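PDB 2WDD: sulfur oxidation protein soxB from Thermus thermophilus, which hydrolyses the sulfur-sulfur bond of cysteine S-thiosulfonate in the sulfur oxidation (Sox) pathway, probably with the help of two bound manganese ions. Local coordinates for residues 548-551 / 552-555; 68-71 / 72-76; 247-250 / 251-255; 108-111 / 112-116. One frame throughout, in Å; residues are numbered along the deposited sequence.

Contact 1 of 4, residues 548-551 / 552-555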
loop_
_atom_site.group_PDB
_atom_site.type_symbol
_atom_site.label_atom_id
_atom_site.label_comp_id
_atom_site.label_asym_id
_atom_site.label_seq_id
_atom_site.Cartn_x
_atom_site.Cartn_y
_atom_site.Cartn_z
ATOM N N VAL A 548 -20.659 10.502 -1.809
ATOM C CA VAL A 548 -21.064 9.541 -2.825
ATOM C C VAL A 548 -22.145 8.606 -2.311
ATOM O O VAL A 548 -22.075 8.127 -1.183
ATOM C CB VAL A 548 -19.858 8.720 -3.353
ATOM C CG1 VAL A 548 -20.226 7.999 -4.646
ATOM C CG2 VAL A 548 -18.640 9.610 -3.562
ATOM N N LYS A 549 -23.123 8.340 -3.163
ATOM C CA LYS A 549 -24.195 7.397 -2.867
ATOM C C LYS A 549 -23.906 6.186 -3.754
ATOM O O LYS A 549 -23.693 6.341 -4.958
ATOM C CB LYS A 549 -25.540 8.026 -3.238
ATOM C CG LYS A 549 -26.719 7.068 -3.284
ATOM C CD LYS A 549 -28.036 7.838 -3.382
ATOM C CE LYS A 549 -28.957 7.251 -4.445
ATOM N NZ LYS A 549 -30.228 8.024 -4.579
ATOM N N VAL A 550 -23.847 4.999 -3.165
ATOM C CA VAL A 550 -23.529 3.793 -3.905
ATOM C C VAL A 550 -24.733 2.901 -4.158
ATOM O O VAL A 550 -25.278 2.293 -3.237
ATOM C CB VAL A 550 -22.417 2.991 -3.212
ATOM C CG1 VAL A 550 -21.945 1.844 -4.104
ATOM C CG2 VAL A 550 -21.254 3.903 -2.823
ATOM N N ILE A 551 -25.118 2.788 -5.422
ATOM C CA ILE A 551 -26.257 1.956 -5.769
ATOM C C ILE A 551 -25.914 0.503 -5.485
ATOM O O ILE A 551 -24.844 0.025 -5.871
ATOM C CB ILE A 551 -26.632 2.115 -7.265
ATOM C CG1 ILE A 551 -26.928 3.575 -7.602
ATOM C CG2 ILE A 551 -27.828 1.210 -7.612
ATOM C CD1 ILE A 551 -27.984 4.208 -6.710
ATOM N N GLY A 552 -26.843 -0.208 -4.850
ATOM C CA GLY A 552 -26.707 -1.629 -4.600
ATOM C C GLY A 552 -25.783 -2.050 -3.473
ATOM O O GLY A 552 -25.506 -3.237 -3.311
ATOM N N ARG A 553 -25.291 -1.085 -2.700
ATOM C CA ARG A 553 -24.396 -1.404 -1.580
ATOM C C ARG A 553 -24.703 -0.512 -0.397
ATOM O O ARG A 553 -25.170 0.610 -0.564
ATOM C CB ARG A 553 -22.926 -1.149 -1.960
ATOM C CG ARG A 553 -22.458 -1.769 -3.257
ATOM C CD ARG A 553 -22.216 -3.255 -3.110
ATOM N NE ARG A 553 -21.598 -3.758 -4.326
ATOM C CZ ARG A 553 -22.258 -3.959 -5.462
ATOM N NH1 ARG A 553 -23.565 -3.738 -5.515
ATOM N NH2 ARG A 553 -21.612 -4.379 -6.539
ATOM N N ASN A 554 -24.339 -0.977 0.793
ATOM C CA ASN A 554 -24.428 -0.153 1.981
ATOM C C ASN A 554 -23.048 0.481 2.136
ATOM O O ASN A 554 -22.047 -0.223 2.231
ATOM C CB ASN A 554 -24.712 -1.024 3.196
ATOM C CG ASN A 554 -26.167 -1.401 3.287
ATOM O OD1 ASN A 554 -27.034 -0.626 2.879
ATOM N ND2 ASN A 554 -26.440 -2.622 3.733
ATOM N N TYR A 555 -22.996 1.803 2.149
ATOM C CA TYR A 555 -21.729 2.499 2.299
ATOM C C TYR A 555 -21.435 2.617 3.791
ATOM O O TYR A 555 -22.255 3.136 4.547
ATOM C CB TYR A 555 -21.773 3.874 1.631
ATOM C CG TYR A 555 -20.430 4.532 1.680
ATOM C CD1 TYR A 555 -19.416 4.124 0.818
ATOM C CD2 TYR A 555 -20.095 5.374 2.731
ATOM C CE1 TYR A 555 -18.128 4.650 0.928
ATOM C CE2 TYR A 555 -18.813 5.904 2.852
ATOM C CZ TYR A 555 -17.831 5.520 1.948
ATOM O OH TYR A 555 -16.542 5.997 2.082
#
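Val550 uses its two methyl branches on two different partners. CG1, anti to the backbone N (chi1 -171°), lies 3.7 Å from CG of Arg553, against the aliphatic root of that side chain. CG2 meets the Tyr555 ring at 4.1 Å from CD1, coming in at a slant. Beyond this, Val550 packs on Leu377, which helps to explain its burial in a contact that otherwise lies near the surface.

The polar contacts follow the backbone bend. Arg553 N donates to Val550 O in a weak bond of 3.4 Å. The Arg553 chain, bent at chi2 (-76°), doubles back so that NH1 reaches Gly552 O at 3.0 Å; the oxygen lies near the guanidinium plane, but the nitrogen stands well above the carbonyl plane, away from its lone pairs. NH2 goes on to a salt bridge with Asp479 and a bond to Ala54 O, while Tyr555 OH bonds Asp375. Cutting Arg553 back to alanine is likely to leave Asp479 without its charged mate and Val550 CG1 without the methylene it rests on.

Steric evidence fixes the corner: a CB on Gly552 would come within 2.7 Å of Ile551 O. The backbone, extended at Ile551 and with positive phi at Gly552 (77°), makes this a type II beta turn from Val550 to Arg553, closing strand 548-550, which runs parallel to strand 472-476.

Contact 2 of 4, residues 68-71 / 72-76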
loop_
_atom_site.group_PDB
_atom_site.type_symbol
_atom_site.label_atom_id
_atom_site.label_comp_id
_atom_site.label_asym_id
_atom_site.label_seq_id
_atom_site.Cartn_x
_atom_site.Cartn_y
_atom_site.Cartn_z
ATOM N N GLU A 68 -17.250 -6.262 9.389
ATOM C CA GLU A 68 -17.614 -7.497 10.073
ATOM C C GLU A 68 -17.377 -8.712 9.189
ATOM O O GLU A 68 -17.031 -9.807 9.669
ATOM C CB GLU A 68 -19.070 -7.438 10.537
ATOM C CG GLU A 68 -19.385 -6.214 11.393
ATOM C CD GLU A 68 -19.829 -4.974 10.608
ATOM O OE1 GLU A 68 -19.674 -4.920 9.365
ATOM O OE2 GLU A 68 -20.283 -4.001 11.266
ATOM N N ALA A 69 -17.602 -8.526 7.893
ATOM C CA ALA A 69 -17.468 -9.613 6.930
ATOM C C ALA A 69 -16.075 -10.231 6.916
ATOM O O ALA A 69 -15.941 -11.440 6.806
ATOM C CB ALA A 69 -17.862 -9.143 5.527
ATOM N N ILE A 70 -15.035 -9.405 6.991
ATOM C CA ILE A 70 -13.687 -9.960 6.978
ATOM C C ILE A 70 -13.414 -10.762 8.245
ATOM O O ILE A 70 -12.732 -11.783 8.206
ATOM C CB ILE A 70 -12.615 -8.891 6.700
ATOM C CG1 ILE A 70 -11.306 -9.566 6.272
ATOM C CG2 ILE A 70 -12.421 -7.982 7.889
ATOM C CD1 ILE A 70 -10.240 -8.568 5.777
ATOM N N LEU A 71 -13.947 -10.307 9.372
ATOM C CA LEU A 71 -13.775 -11.054 10.615
ATOM C C LEU A 71 -14.441 -12.425 10.492
ATOM O O LEU A 71 -13.841 -13.441 10.825
ATOM C CB LEU A 71 -14.316 -10.271 11.817
ATOM C CG LEU A 71 -13.681 -8.893 12.058
ATOM C CD1 LEU A 71 -14.332 -8.227 13.245
ATOM C CD2 LEU A 71 -12.170 -8.996 12.255
ATOM N N ARG A 72 -15.655 -12.458 9.952
ATOM C CA ARG A 72 -16.370 -13.720 9.794
ATOM C C ARG A 72 -15.670 -14.646 8.807
ATOM O O ARG A 72 -15.559 -15.857 9.037
ATOM C CB ARG A 72 -17.801 -13.456 9.331
ATOM C CG ARG A 72 -18.657 -12.784 10.388
ATOM C CD ARG A 72 -20.122 -12.798 9.976
ATOM N NE ARG A 72 -20.403 -11.943 8.823
ATOM C CZ ARG A 72 -20.833 -10.683 8.910
ATOM N NH1 ARG A 72 -20.996 -10.123 10.099
ATOM N NH2 ARG A 72 -21.111 -9.990 7.806
ATOM N N TYR A 73 -15.214 -14.079 7.692
ATOM C CA TYR A 73 -14.566 -14.876 6.654
ATOM C C TYR A 73 -13.392 -15.683 7.188
ATOM O O TYR A 73 -13.217 -16.850 6.845
ATOM C CB TYR A 73 -14.104 -13.964 5.514
ATOM C CG TYR A 73 -13.532 -14.694 4.320
ATOM C CD1 TYR A 73 -14.322 -14.962 3.198
ATOM C CD2 TYR A 73 -12.196 -15.068 4.282
ATOM C CE1 TYR A 73 -13.792 -15.605 2.090
ATOM C CE2 TYR A 73 -11.668 -15.708 3.181
ATOM C CZ TYR A 73 -12.468 -15.992 2.101
ATOM O OH TYR A 73 -11.925 -16.616 0.990
ATOM N N TYR A 74 -12.590 -15.048 8.035
ATOM C CA TYR A 74 -11.403 -15.678 8.592
ATOM C C TYR A 74 -11.610 -16.283 9.979
ATOM O O TYR A 74 -10.673 -16.809 10.567
ATOM C CB TYR A 74 -10.248 -14.672 8.605
ATOM C CG TYR A 74 -9.768 -14.352 7.211
ATOM C CD1 TYR A 74 -9.089 -15.312 6.460
ATOM C CD2 TYR A 74 -10.031 -13.125 6.620
ATOM C CE1 TYR A 74 -8.659 -15.045 5.182
ATOM C CE2 TYR A 74 -9.621 -12.853 5.321
ATOM C CZ TYR A 74 -8.933 -13.822 4.607
ATOM O OH TYR A 74 -8.509 -13.553 3.326
ATOM N N GLY A 75 -12.824 -16.192 10.514
ATOM C CA GLY A 75 -13.078 -16.753 11.830
ATOM C C GLY A 75 -12.317 -16.054 12.938
ATOM O O GLY A 75 -11.909 -16.678 13.924
ATOM N N VAL A 76 -12.123 -14.752 12.779
ATOM C CA VAL A 76 -11.415 -13.944 13.767
ATOM C C VAL A 76 -12.400 -13.344 14.747
ATOM O O VAL A 76 -13.394 -12.720 14.351
ATOM C CB VAL A 76 -10.566 -12.876 13.068
ATOM C CG1 VAL A 76 -9.877 -11.955 14.091
ATOM C CG2 VAL A 76 -9.539 -13.561 12.193
#
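One face of the Arg72 guanidinium lies over the backbone of the preceding turn, with Glu68 O 3.9 Å from its plane and Ala69 N also above it, both offset toward the rim. The bend at chi3 (-68°) folds the group back there and brings NH1 to 3.3 Å from Glu68 CB. The carboxylate of Glu68 leads away, to a salt bridge with Arg556. The Tyr74 ring takes Tyr73 CD2 over the centre of one face, at 3.4 Å, and Ile70 CG1 at its edge, in plane, 3.8 Å from CD2. Without the ring, as with a serine at Tyr74, a gap would probably open beside Ile70 and Pro292, and the Tyr73 ring would be freer to turn.

Helix 67-74 stops in a Schellman motif: Val76 N bonds Leu71 O (2.9 Å), Gly75 N bonds Arg72 O (3.1 Å), and Gly75 has positive phi. The reversal carries Val76 back over the last turn, where its CG1 meets Leu71 CD2 at 4.2 Å, the two side chains crossing at about a right angle. Upstream, Tyr73 N donates to Ala69 O at 2.9 Å in the ordinary helical pattern. Leu71 and Val76 both also touch helix 81-86, Leu71 through Ala83 and Val76 through Leu82 and Leu86.

Contact 3 of 4, residues 247-250 / 251-255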
loop_
_atom_site.group_PDB
_atom_site.type_symbol
_atom_site.label_atom_id
_atom_site.label_comp_id
_atom_site.label_asym_id
_atom_site.label_seq_id
_atom_site.Cartn_x
_atom_site.Cartn_y
_atom_site.Cartn_z
ATOM N N VAL A 247 9.828 -19.603 -14.066
ATOM C CA VAL A 247 9.355 -20.645 -13.164
ATOM C C VAL A 247 9.882 -22.006 -13.627
ATOM O O VAL A 247 10.419 -22.772 -12.828
ATOM C CB VAL A 247 7.826 -20.648 -13.067
ATOM C CG1 VAL A 247 7.331 -21.924 -12.362
ATOM C CG2 VAL A 247 7.327 -19.391 -12.359
ATOM N N ASP A 248 9.758 -22.267 -14.927
ATOM C CA ASP A 248 10.239 -23.519 -15.514
ATOM C C ASP A 248 11.751 -23.671 -15.332
ATOM O O ASP A 248 12.245 -24.752 -14.986
ATOM C CB ASP A 248 9.873 -23.595 -17.000
ATOM C CG ASP A 248 8.374 -23.791 -17.229
ATOM O OD1 ASP A 248 7.672 -24.205 -16.282
ATOM O OD2 ASP A 248 7.900 -23.550 -18.362
ATOM N N LYS A 249 12.487 -22.588 -15.565
ATOM C CA LYS A 249 13.937 -22.627 -15.437
ATOM C C LYS A 249 14.371 -22.949 -14.012
ATOM O O LYS A 249 15.258 -23.774 -13.796
ATOM C CB LYS A 249 14.564 -21.316 -15.919
ATOM C CG LYS A 249 16.087 -21.331 -15.954
ATOM C CD LYS A 249 16.640 -20.003 -16.457
ATOM C CE LYS A 249 18.141 -19.910 -16.234
ATOM N NZ LYS A 249 18.691 -18.608 -16.704
ATOM N N ALA A 250 13.734 -22.314 -13.030
ATOM C CA ALA A 250 14.065 -22.584 -11.638
ATOM C C ALA A 250 13.888 -24.079 -11.355
ATOM O O ALA A 250 14.696 -24.687 -10.656
ATOM C CB ALA A 250 13.174 -21.759 -10.709
ATOM N N ARG A 251 12.812 -24.652 -11.883
ATOM C CA ARG A 251 12.532 -26.072 -11.674
ATOM C C ARG A 251 13.538 -26.958 -12.399
ATOM O O ARG A 251 13.951 -27.994 -11.879
ATOM C CB ARG A 251 11.096 -26.401 -12.074
ATOM C CG ARG A 251 10.081 -26.024 -10.989
ATOM C CD ARG A 251 8.640 -26.336 -11.395
ATOM N NE ARG A 251 7.687 -25.797 -10.424
ATOM C CZ ARG A 251 7.542 -26.259 -9.187
ATOM N NH1 ARG A 251 8.270 -27.284 -8.769
ATOM N NH2 ARG A 251 6.673 -25.691 -8.364
ATOM N N ALA A 252 13.978 -26.519 -13.573
ATOM C CA ALA A 252 14.982 -27.269 -14.329
ATOM C C ALA A 252 16.329 -27.233 -13.615
ATOM O O ALA A 252 17.134 -28.159 -13.740
ATOM C CB ALA A 252 15.103 -26.731 -15.734
ATOM N N GLU A 253 16.560 -26.178 -12.836
ATOM C CA GLU A 253 17.793 -26.053 -12.075
ATOM C C GLU A 253 17.707 -26.778 -10.737
ATOM O O GLU A 253 18.658 -26.760 -9.951
ATOM C CB GLU A 253 18.169 -24.580 -11.882
ATOM C CG GLU A 253 18.575 -23.902 -13.178
ATOM C CD GLU A 253 19.179 -22.532 -12.961
ATOM O OE1 GLU A 253 18.813 -21.875 -11.964
ATOM O OE2 GLU A 253 20.016 -22.110 -13.789
ATOM N N GLY A 254 16.566 -27.412 -10.469
ATOM C CA GLY A 254 16.408 -28.189 -9.252
ATOM C C GLY A 254 15.437 -27.719 -8.181
ATOM O O GLY A 254 15.320 -28.364 -7.142
ATOM N N ALA A 255 14.747 -26.606 -8.401
ATOM C CA ALA A 255 13.797 -26.130 -7.396
ATOM C C ALA A 255 12.646 -27.118 -7.223
ATOM O O ALA A 255 12.039 -27.541 -8.197
ATOM C CB ALA A 255 13.261 -24.746 -7.767
#
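Ala250 and Ala255 meet twice at the end of helix 240-252. Ala255 N donates to Ala250 O at 3.0 Å, nearly straight at 161°. Ala250 CB lies 4.2 Å from Ala255 CB. The same carbonyl also receives a weak bond from Glu253 N, whose stronger bond goes to Lys249 O at 2.9 Å. Gly254 N closes on Arg251 O at 3.0 Å. With the positive phi of Gly254, the bonds from Ala255 and Gly254 make a Schellman motif; a CB on Gly254 would collide with Glu253 O.

Beyond the capped backbone, the extended Lys249 and Glu253 side chains cross obliquely. Lys249 CE lies 3.8 Å from Glu253 OE2, but NZ stays 4.7 Å from that oxygen, so any attraction is probably a longer-range one. Glu253 OE1 instead bonds Tyr202. Arg251, extended from CG to NE, reaches past Val247 to a salt bridge with Asp280, and its NH1 also bonds Asn256 O. Asp248 pairs with Arg277.

Ala250 and Ala255 both rest on Ala213, while Lys249, Ala250 and Glu253 touch strand 202-207; the helix end thus packs on the sheet near its border, over outermost strand 202-207 and adjacent strand 210-217, just before the chain enters strand 257-262.

Contact 4 of 4, residues 108-111 / 112-116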
loop_
_atom_site.group_PDB
_atom_site.type_symbol
_atom_site.label_atom_id
_atom_site.label_comp_id
_atom_site.label_asym_id
_atom_site.label_seq_id
_atom_site.Cartn_x
_atom_site.Cartn_y
_atom_site.Cartn_z
ATOM N N THR A 108 11.626 -5.055 13.511
ATOM C CA THR A 108 12.928 -5.727 13.609
ATOM C C THR A 108 12.953 -6.697 14.787
ATOM O O THR A 108 13.408 -7.834 14.651
ATOM C CB THR A 108 14.054 -4.706 13.722
ATOM O OG1 THR A 108 14.045 -3.866 12.564
ATOM C CG2 THR A 108 15.403 -5.405 13.831
ATOM N N ALA A 109 12.455 -6.253 15.937
ATOM C CA ALA A 109 12.416 -7.102 17.127
ATOM C C ALA A 109 11.632 -8.384 16.846
ATOM O O ALA A 109 12.060 -9.486 17.210
ATOM C CB ALA A 109 11.795 -6.344 18.301
ATOM N N LEU A 110 10.491 -8.235 16.179
ATOM C CA LEU A 110 9.652 -9.378 15.842
ATOM C C LEU A 110 10.323 -10.317 14.838
ATOM O O LEU A 110 10.336 -11.533 15.020
ATOM C CB LEU A 110 8.296 -8.904 15.313
ATOM C CG LEU A 110 7.296 -10.013 14.968
ATOM C CD1 LEU A 110 7.116 -10.964 16.156
ATOM C CD2 LEU A 110 5.971 -9.390 14.560
ATOM N N ILE A 111 10.883 -9.761 13.766
ATOM C CA ILE A 111 11.558 -10.583 12.771
ATOM C C ILE A 111 12.685 -11.369 13.437
ATOM O O ILE A 111 12.855 -12.560 13.185
ATOM C CB ILE A 111 12.105 -9.716 11.610
ATOM C CG1 ILE A 111 10.949 -9.154 10.777
ATOM C CG2 ILE A 111 13.082 -10.512 10.734
ATOM C CD1 ILE A 111 11.360 -8.067 9.798
ATOM N N ARG A 112 13.463 -10.692 14.273
ATOM C CA ARG A 112 14.583 -11.350 14.943
ATOM C C ARG A 112 14.102 -12.444 15.885
ATOM O O ARG A 112 14.693 -13.521 15.954
ATOM C CB ARG A 112 15.433 -10.325 15.694
ATOM C CG ARG A 112 16.314 -9.520 14.774
ATOM C CD ARG A 112 17.085 -8.471 15.524
ATOM N NE ARG A 112 17.899 -7.675 14.614
ATOM C CZ ARG A 112 18.456 -6.513 14.932
ATOM N NH1 ARG A 112 18.291 -6.013 16.147
ATOM N NH2 ARG A 112 19.175 -5.857 14.036
ATOM N N ASP A 113 13.028 -12.162 16.607
ATOM C CA ASP A 113 12.462 -13.137 17.537
ATOM C C ASP A 113 12.103 -14.408 16.773
ATOM O O ASP A 113 12.519 -15.511 17.130
ATOM C CB ASP A 113 11.214 -12.557 18.205
ATOM C CG ASP A 113 10.510 -13.557 19.105
ATOM O OD1 ASP A 113 10.974 -13.747 20.248
ATOM O OD2 ASP A 113 9.460 -14.097 18.700
ATOM N N GLN A 114 11.360 -14.239 15.687
ATOM C CA GLN A 114 10.918 -15.377 14.902
ATOM C C GLN A 114 12.043 -16.125 14.215
ATOM O O GLN A 114 12.057 -17.361 14.189
ATOM C CB GLN A 114 9.841 -14.940 13.908
ATOM C CG GLN A 114 8.618 -14.375 14.609
ATOM C CD GLN A 114 7.862 -15.442 15.376
ATOM O OE1 GLN A 114 7.416 -16.425 14.792
ATOM N NE2 GLN A 114 7.673 -15.231 16.679
ATOM N N LYS A 115 12.990 -15.385 13.654
ATOM C CA LYS A 115 14.110 -16.019 12.971
ATOM C C LYS A 115 14.947 -16.836 13.955
ATOM O O LYS A 115 15.369 -17.944 13.636
ATOM C CB LYS A 115 14.988 -14.979 12.267
ATOM C CG LYS A 115 16.008 -15.594 11.320
ATOM C CD LYS A 115 16.626 -14.548 10.404
ATOM C CE LYS A 115 17.832 -15.112 9.670
ATOM N NZ LYS A 115 18.561 -14.053 8.921
ATOM N N ALA A 116 15.179 -16.286 15.144
ATOM C CA ALA A 116 15.969 -16.984 16.165
ATOM C C ALA A 116 15.261 -18.274 16.560
ATOM O O ALA A 116 15.882 -19.330 16.689
ATOM C CB ALA A 116 16.166 -16.091 17.384
#
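Helix 104-120 belongs to the crossover that leaves strand 29-34 and returns through strand 124-129, its parallel neighbour in the sheet, and residues 108-116 are two of its middle turns. Thr108 and Arg112 lie side by side along one flank, pointing the same way. The methyl CG2 of Thr108, anti to the backbone N with chi1 at -60° for OG1, sits over the centre of one guanidinium face, 3.4 Å from Arg112 CZ. Arg112, extended from CG to NE, runs alongside the threonine to get there, and its CG passes 3.4 Å from Thr108 O. The other branch of Thr108 is turned away, OG1 bonding Met104 O, and Arg112 NH2 forms a salt bridge with Asp344, which fixes the flat group beneath the methyl.

On another flank Leu110 CD1 touches Gln114 CG at 4.0 Å, again with the side chains pointing the same way. The bend of Gln114 at chi2 (-68°) lets NE2 donate to Asp113 OD2 at 2.9 Å, a rather bent bond of 134°. Each of these two side chains has an arginine partner as well, Gln114 OE1 taking a bond from Arg314 and Asp113 OD2 forming a salt bridge with Arg117.

The backbone bonds are regular; Gln114 N to Leu110 O, for example, is 3.0 Å. Ile111 rests on Phe34 and Leu312, and Leu110 on Leu312 and Leu332. This is the packing of a beta-alpha-beta crossover helix laid over its sheet, here across strands 29-34, 311-320 and 323-333.

In the fold
From the N terminus the chain meets contact 2, contact 4, contact 3 and then contact 1. Each is local, its segments following one another directly, so none nests in or crosses another. Contact 2 ends helix 67-74, whereas contact 4 is mid-helix in 104-120 and closes no loop; both lie in the crossover between parallel strands 29-34 and 124-129. Contact 3 ends helix 240-252 against the sheet holding strands 202-207 and 210-217, and contact 1 turns the chain after strand 548-550. Contacts 1 and 4 lie on opposite sides of the chain's centre, their centres 43 Å apart. Contacts 1 and 2 come nearest, about 9 Å between closest atoms.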